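Local coordinates for Tat-secreted protein Rv2525c (PDB 4PMQ) that may act as a peptidoglycan hydrolase with glycosidase activity, and displays esterase activity toward p-nitrophenyl esters in vitro, at residues A[20-34]-A[55-68]. Residues are numbered along the deposited sequence; the frame is centred on the assembly and turned at random.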
loop_
_atom_site.group_PDB
_atom_site.type_symbol
_atom_site.label_atom_id
_atom_site.label_comp_id
_atom_site.label_asym_id
_atom_site.label_seq_id
_atom_site.Cartn_x
_atom_site.Cartn_y
_atom_site.Cartn_z
ATOM N N ILE A 20 18.114 -2.989 2.701
ATOM C CA ILE A 20 16.899 -2.765 3.500
ATOM C C ILE A 20 17.180 -3.282 4.915
ATOM O O ILE A 20 16.945 -2.581 5.892
ATOM C CB ILE A 20 15.676 -3.461 2.868
ATOM C CG1 ILE A 20 15.326 -2.759 1.541
ATOM C CG2 ILE A 20 14.471 -3.518 3.851
ATOM C CD1 ILE A 20 14.744 -3.632 0.555
ATOM N N ARG A 21 17.715 -4.511 5.001
ATOM C CA ARG A 21 18.033 -5.123 6.273
ATOM C C ARG A 21 19.085 -4.279 7.034
ATOM O O ARG A 21 18.861 -3.973 8.209
ATOM C CB ARG A 21 18.508 -6.541 6.045
ATOM C CG ARG A 21 18.743 -7.342 7.323
ATOM C CD ARG A 21 19.137 -8.767 6.991
ATOM N NE ARG A 21 20.397 -8.829 6.251
ATOM C CZ ARG A 21 20.891 -9.931 5.688
ATOM N NH1 ARG A 21 20.250 -11.091 5.804
ATOM N NH2 ARG A 21 22.036 -9.885 5.019
ATOM N N ALA A 22 20.136 -3.791 6.336
ATOM C CA ALA A 22 21.184 -2.963 6.963
ATOM C C ALA A 22 20.633 -1.650 7.539
ATOM O O ALA A 22 21.183 -1.136 8.536
ATOM C CB ALA A 22 22.301 -2.663 5.961
ATOM N N ALA A 23 19.543 -1.124 6.932
ATOM C CA ALA A 23 18.901 0.123 7.371
ATOM C C ALA A 23 18.020 -0.084 8.614
ATOM O O ALA A 23 17.473 0.881 9.146
ATOM C CB ALA A 23 18.068 0.699 6.233
ATOM N N GLY A 24 17.879 -1.327 9.071
ATOM C CA GLY A 24 17.110 -1.584 10.281
ATOM C C GLY A 24 15.650 -1.922 10.068
ATOM O O GLY A 24 14.926 -2.104 11.040
ATOM N N ALA A 25 15.216 -2.054 8.808
ATOM C CA ALA A 25 13.834 -2.422 8.528
ATOM C C ALA A 25 13.667 -3.937 8.519
ATOM O O ALA A 25 14.615 -4.664 8.219
ATOM C CB ALA A 25 13.398 -1.847 7.197
ATOM N N VAL A 26 12.458 -4.417 8.826
ATOM C CA VAL A 26 12.203 -5.865 8.799
ATOM C C VAL A 26 11.551 -6.287 7.455
ATOM O O VAL A 26 11.235 -7.469 7.266
ATOM C CB VAL A 26 11.388 -6.408 10.013
ATOM C CG1 VAL A 26 12.141 -6.235 11.332
ATOM C CG2 VAL A 26 9.996 -5.794 10.084
ATOM N N GLY A 27 11.352 -5.338 6.558
ATOM C CA GLY A 27 10.760 -5.624 5.262
ATOM C C GLY A 27 10.357 -4.390 4.496
ATOM O O GLY A 27 10.727 -3.268 4.861
ATOM N N ALA A 28 9.550 -4.589 3.438
ATOM C CA ALA A 28 9.156 -3.455 2.615
ATOM C C ALA A 28 7.718 -3.609 2.135
ATOM O O ALA A 28 7.248 -4.741 1.977
ATOM C CB ALA A 28 10.083 -3.349 1.414
ATOM N N ILE A 29 7.042 -2.480 1.892
ATOM C CA ILE A 29 5.689 -2.423 1.305
ATOM C C ILE A 29 5.961 -2.004 -0.112
ATOM O O ILE A 29 6.513 -0.917 -0.320
ATOM C CB ILE A 29 4.706 -1.441 2.034
ATOM C CG1 ILE A 29 4.596 -1.744 3.546
ATOM C CG2 ILE A 29 3.329 -1.523 1.352
ATOM C CD1 ILE A 29 4.048 -0.641 4.365
ATOM N N ARG A 30 5.621 -2.859 -1.076
ATOM C CA ARG A 30 6.016 -2.678 -2.456
ATOM C C ARG A 30 4.841 -2.621 -3.430
ATOM O O ARG A 30 3.805 -3.265 -3.235
ATOM C CB ARG A 30 6.982 -3.833 -2.823
ATOM C CG ARG A 30 8.280 -3.822 -1.972
ATOM C CD ARG A 30 9.148 -2.602 -2.270
ATOM N NE ARG A 30 9.683 -2.755 -3.616
ATOM C CZ ARG A 30 9.319 -2.040 -4.677
ATOM N NH1 ARG A 30 8.452 -1.033 -4.549
ATOM N NH2 ARG A 30 9.824 -2.324 -5.877
ATOM N N TYR A 31 5.033 -1.848 -4.521
ATOM C CA TYR A 31 3.989 -1.591 -5.484
ATOM C C TYR A 31 3.719 -2.726 -6.433
ATOM O O TYR A 31 4.617 -3.176 -7.161
ATOM C CB TYR A 31 4.367 -0.369 -6.328
ATOM C CG TYR A 31 4.380 0.902 -5.528
ATOM C CD1 TYR A 31 3.189 1.545 -5.191
ATOM C CD2 TYR A 31 5.577 1.457 -5.082
ATOM C CE1 TYR A 31 3.186 2.731 -4.472
ATOM C CE2 TYR A 31 5.588 2.645 -4.347
ATOM C CZ TYR A 31 4.386 3.280 -4.054
ATOM O OH TYR A 31 4.358 4.456 -3.342
ATOM N N VAL A 32 2.437 -3.082 -6.521
ATOM C CA VAL A 32 1.968 -4.038 -7.522
ATOM C C VAL A 32 1.175 -3.215 -8.571
ATOM O O VAL A 32 0.044 -3.533 -8.925
ATOM C CB VAL A 32 1.183 -5.228 -6.913
ATOM C CG1 VAL A 32 2.126 -6.125 -6.104
ATOM C CG2 VAL A 32 -0.007 -4.767 -6.047
ATOM N N SER A 33 1.816 -2.141 -9.062
ATOM C CA SER A 33 1.237 -1.189 -10.018
ATOM C C SER A 33 2.174 -0.846 -11.150
ATOM O O SER A 33 3.393 -0.918 -11.014
ATOM C CB SER A 33 0.910 0.119 -9.309
ATOM O OG SER A 33 0.069 -0.097 -8.204
ATOM N N ASP A 34 1.594 -0.418 -12.271
ATOM C CA ASP A 34 2.344 0.056 -13.424
ATOM C C ASP A 34 2.828 1.470 -13.163
ATOM O O ASP A 34 2.352 2.138 -12.236
ATOM C CB ASP A 34 1.450 0.037 -14.672
ATOM C CG ASP A 34 1.048 -1.368 -15.101
ATOM O OD1 ASP A 34 1.950 -2.198 -15.348
ATOM O OD2 ASP A 34 -0.160 -1.634 -15.178
ATOM N N LEU A 55 14.209 -10.188 -1.272
ATOM C CA LEU A 55 13.679 -9.795 0.046
ATOM C C LEU A 55 13.434 -11.024 0.939
ATOM O O LEU A 55 13.966 -11.086 2.053
ATOM C CB LEU A 55 12.368 -8.993 -0.101
ATOM C CG LEU A 55 12.509 -7.634 -0.767
ATOM C CD1 LEU A 55 11.161 -7.046 -1.152
ATOM C CD2 LEU A 55 13.212 -6.678 0.156
ATOM N N SER A 56 12.634 -11.999 0.460
ATOM C CA SER A 56 12.328 -13.213 1.223
ATOM C C SER A 56 13.606 -13.976 1.582
ATOM O O SER A 56 13.733 -14.500 2.699
ATOM C CB SER A 56 11.384 -14.122 0.443
ATOM O OG SER A 56 10.093 -13.552 0.333
ATOM N N GLY A 57 14.556 -14.015 0.640
ATOM C CA GLY A 57 15.843 -14.695 0.821
ATOM C C GLY A 57 16.661 -14.173 1.992
ATOM O O GLY A 57 17.386 -14.933 2.644
ATOM N N ASN A 58 16.525 -12.874 2.285
ATOM C CA ASN A 58 17.227 -12.193 3.362
ATOM C C ASN A 58 16.374 -12.120 4.632
ATOM O O ASN A 58 16.697 -11.340 5.540
ATOM C CB ASN A 58 17.645 -10.788 2.904
ATOM C CG ASN A 58 18.862 -10.828 2.020
ATOM O OD1 ASN A 58 19.987 -10.639 2.487
ATOM N ND2 ASN A 58 18.673 -11.157 0.740
ATOM N N GLY A 59 15.302 -12.934 4.678
ATOM C CA GLY A 59 14.396 -13.040 5.820
ATOM C C GLY A 59 13.537 -11.804 6.008
ATOM O O GLY A 59 13.067 -11.543 7.122
ATOM N N LEU A 60 13.353 -11.017 4.932
ATOM C CA LEU A 60 12.564 -9.783 5.040
ATOM C C LEU A 60 11.087 -10.025 4.710
ATOM O O LEU A 60 10.768 -10.914 3.904
ATOM C CB LEU A 60 13.130 -8.662 4.147
ATOM C CG LEU A 60 14.517 -8.152 4.511
ATOM C CD1 LEU A 60 15.022 -7.183 3.450
ATOM C CD2 LEU A 60 14.506 -7.425 5.882
ATOM N N LYS A 61 10.192 -9.220 5.334
ATOM C CA LYS A 61 8.755 -9.283 5.099
ATOM C C LYS A 61 8.396 -8.530 3.843
ATOM O O LYS A 61 9.024 -7.509 3.529
ATOM C CB LYS A 61 7.953 -8.685 6.284
ATOM C CG LYS A 61 8.146 -9.422 7.598
ATOM C CD LYS A 61 7.593 -10.829 7.511
ATOM C CE LYS A 61 7.792 -11.630 8.767
ATOM N NZ LYS A 61 7.237 -12.993 8.597
ATOM N N ILE A 62 7.363 -8.988 3.133
ATOM C CA ILE A 62 6.890 -8.253 1.957
ATOM C C ILE A 62 5.424 -7.976 2.145
ATOM O O ILE A 62 4.688 -8.865 2.593
ATOM C CB ILE A 62 7.129 -9.032 0.620
ATOM C CG1 ILE A 62 8.599 -9.503 0.502
ATOM C CG2 ILE A 62 6.700 -8.184 -0.623
ATOM C CD1 ILE A 62 8.888 -10.552 -0.603
ATOM N N VAL A 63 4.992 -6.784 1.730
ATOM C CA VAL A 63 3.591 -6.376 1.759
ATOM C C VAL A 63 3.292 -5.715 0.422
ATOM O O VAL A 63 4.120 -4.938 -0.051
ATOM C CB VAL A 63 3.280 -5.419 2.943
ATOM C CG1 VAL A 63 1.828 -4.947 2.887
ATOM C CG2 VAL A 63 3.551 -6.111 4.286
ATOM N N SER A 64 2.097 -5.933 -0.131
ATOM C CA SER A 64 1.759 -5.332 -1.426
ATOM C C SER A 64 0.857 -4.103 -1.297
ATOM O O SER A 64 -0.094 -4.111 -0.515
ATOM C CB SER A 64 1.039 -6.340 -2.315
ATOM O OG SER A 64 1.871 -7.424 -2.686
ATOM N N CYS A 65 1.130 -3.069 -2.115
ATOM C CA CYS A 65 0.254 -1.913 -2.163
ATOM C C CYS A 65 0.064 -1.505 -3.607
ATOM O O CYS A 65 0.866 -1.864 -4.475
ATOM C CB CYS A 65 0.789 -0.760 -1.323
ATOM S SG CYS A 65 2.327 -0.054 -1.953
ATOM N N TYR A 66 -0.999 -0.795 -3.864
ATOM C CA TYR A 66 -1.315 -0.402 -5.229
ATOM C C TYR A 66 -1.530 1.078 -5.324
ATOM O O TYR A 66 -2.394 1.597 -4.624
ATOM C CB TYR A 66 -2.600 -1.123 -5.698
ATOM C CG TYR A 66 -2.914 -0.876 -7.156
ATOM C CD1 TYR A 66 -3.562 0.296 -7.565
ATOM C CD2 TYR A 66 -2.549 -1.799 -8.132
ATOM C CE1 TYR A 66 -3.805 0.556 -8.914
ATOM C CE2 TYR A 66 -2.773 -1.545 -9.491
ATOM C CZ TYR A 66 -3.398 -0.365 -9.873
ATOM O OH TYR A 66 -3.666 -0.123 -11.193
ATOM N N GLN A 67 -0.834 1.734 -6.239
ATOM C CA GLN A 67 -1.095 3.141 -6.569
ATOM C C GLN A 67 -0.633 3.367 -7.975
ATOM O O GLN A 67 0.560 3.247 -8.252
ATOM C CB GLN A 67 -0.430 4.137 -5.616
ATOM C CG GLN A 67 -0.906 5.571 -5.940
ATOM C CD GLN A 67 -0.450 6.654 -5.017
ATOM O OE1 GLN A 67 0.019 6.414 -3.906
ATOM N NE2 GLN A 67 -0.652 7.891 -5.450
ATOM N N TYR A 68 -1.569 3.691 -8.852
ATOM C CA TYR A 68 -1.214 3.952 -10.238
ATOM C C TYR A 68 -1.202 5.464 -10.485
ATOM O O TYR A 68 -0.154 6.010 -10.812
ATOM C CB TYR A 68 -2.155 3.222 -11.213
ATOM C CG TYR A 68 -1.889 3.585 -12.663
ATOM C CD1 TYR A 68 -0.821 3.021 -13.363
ATOM C CD2 TYR A 68 -2.720 4.470 -13.346
ATOM C CE1 TYR A 68 -0.568 3.360 -14.702
ATOM C CE2 TYR A 68 -2.472 4.823 -14.676
ATOM C CZ TYR A 68 -1.418 4.241 -15.361
ATOM O OH TYR A 68 -1.211 4.599 -16.682
HETATM O O HOH W 1 18.164 -11.870 8.034
HETATM O O HOH W 2 11.937 -9.639 8.837
HETATM O O HOH W 3 2.263 4.867 -11.358
HETATM O O HOH W 4 -1.266 -0.499 -12.590
#
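The sulfur of C65 lies over one face of the Y31 ring, 4.1 Å from the centroid. It stands between the backbone N and the carbonyl carbon of C65 (chi1 66°), which also brings SG 3.8 Å from I29 CG2. I29 and V63 run side by side on this same face of the sheet; beta-branched residues such as these suit the extended backbone of a strand. Beyond the sulfur, the Y31 and Q67 side chains point the same way, with ring and amide planes 67° apart; Y31 OH and Q67 OE1 both bind a glycerol, and Y31 OH also a tartrate.

The side chains hang on parallel strands 27-31 and 61-66, joined by the crossover through helix 49-57. Main-chain bonds alternate from K61 N to V26 O through to V32 N to C65 O. G27 fits where any CB would strike the K61 carbonyl. Past the strand, S33 continues the ladder with its side chain: OG accepts from Q67 N at 2.8 Å while lying over the face of the Y66 ring, and CB makes a CH-pi contact with that ring. Y66 OH, bonded to H86, also shares a water with D34.

At the other end, I20 CD1 presses tightly on L55 CD2 (3.4 Å), the two side chains crossing at about a right angle, and L60 CD1 packs against I20 CG2. Above the R21 guanidinium sits N58 OD1, 3.3 Å from NH2 but badly angled for a hydrogen bond; a water links NH1 to N58 O instead, and N58 ND2 bonds to D54 O.

This is a beta-alpha-beta unit consistent with the TIM-barrel clan. I20, L55 and L60 pack beside the polar R21-N58 pair, while Y31 and Q67 hold small ligands at the C-terminal strand ends, where TIM barrels place active sites, and may mark a pocket.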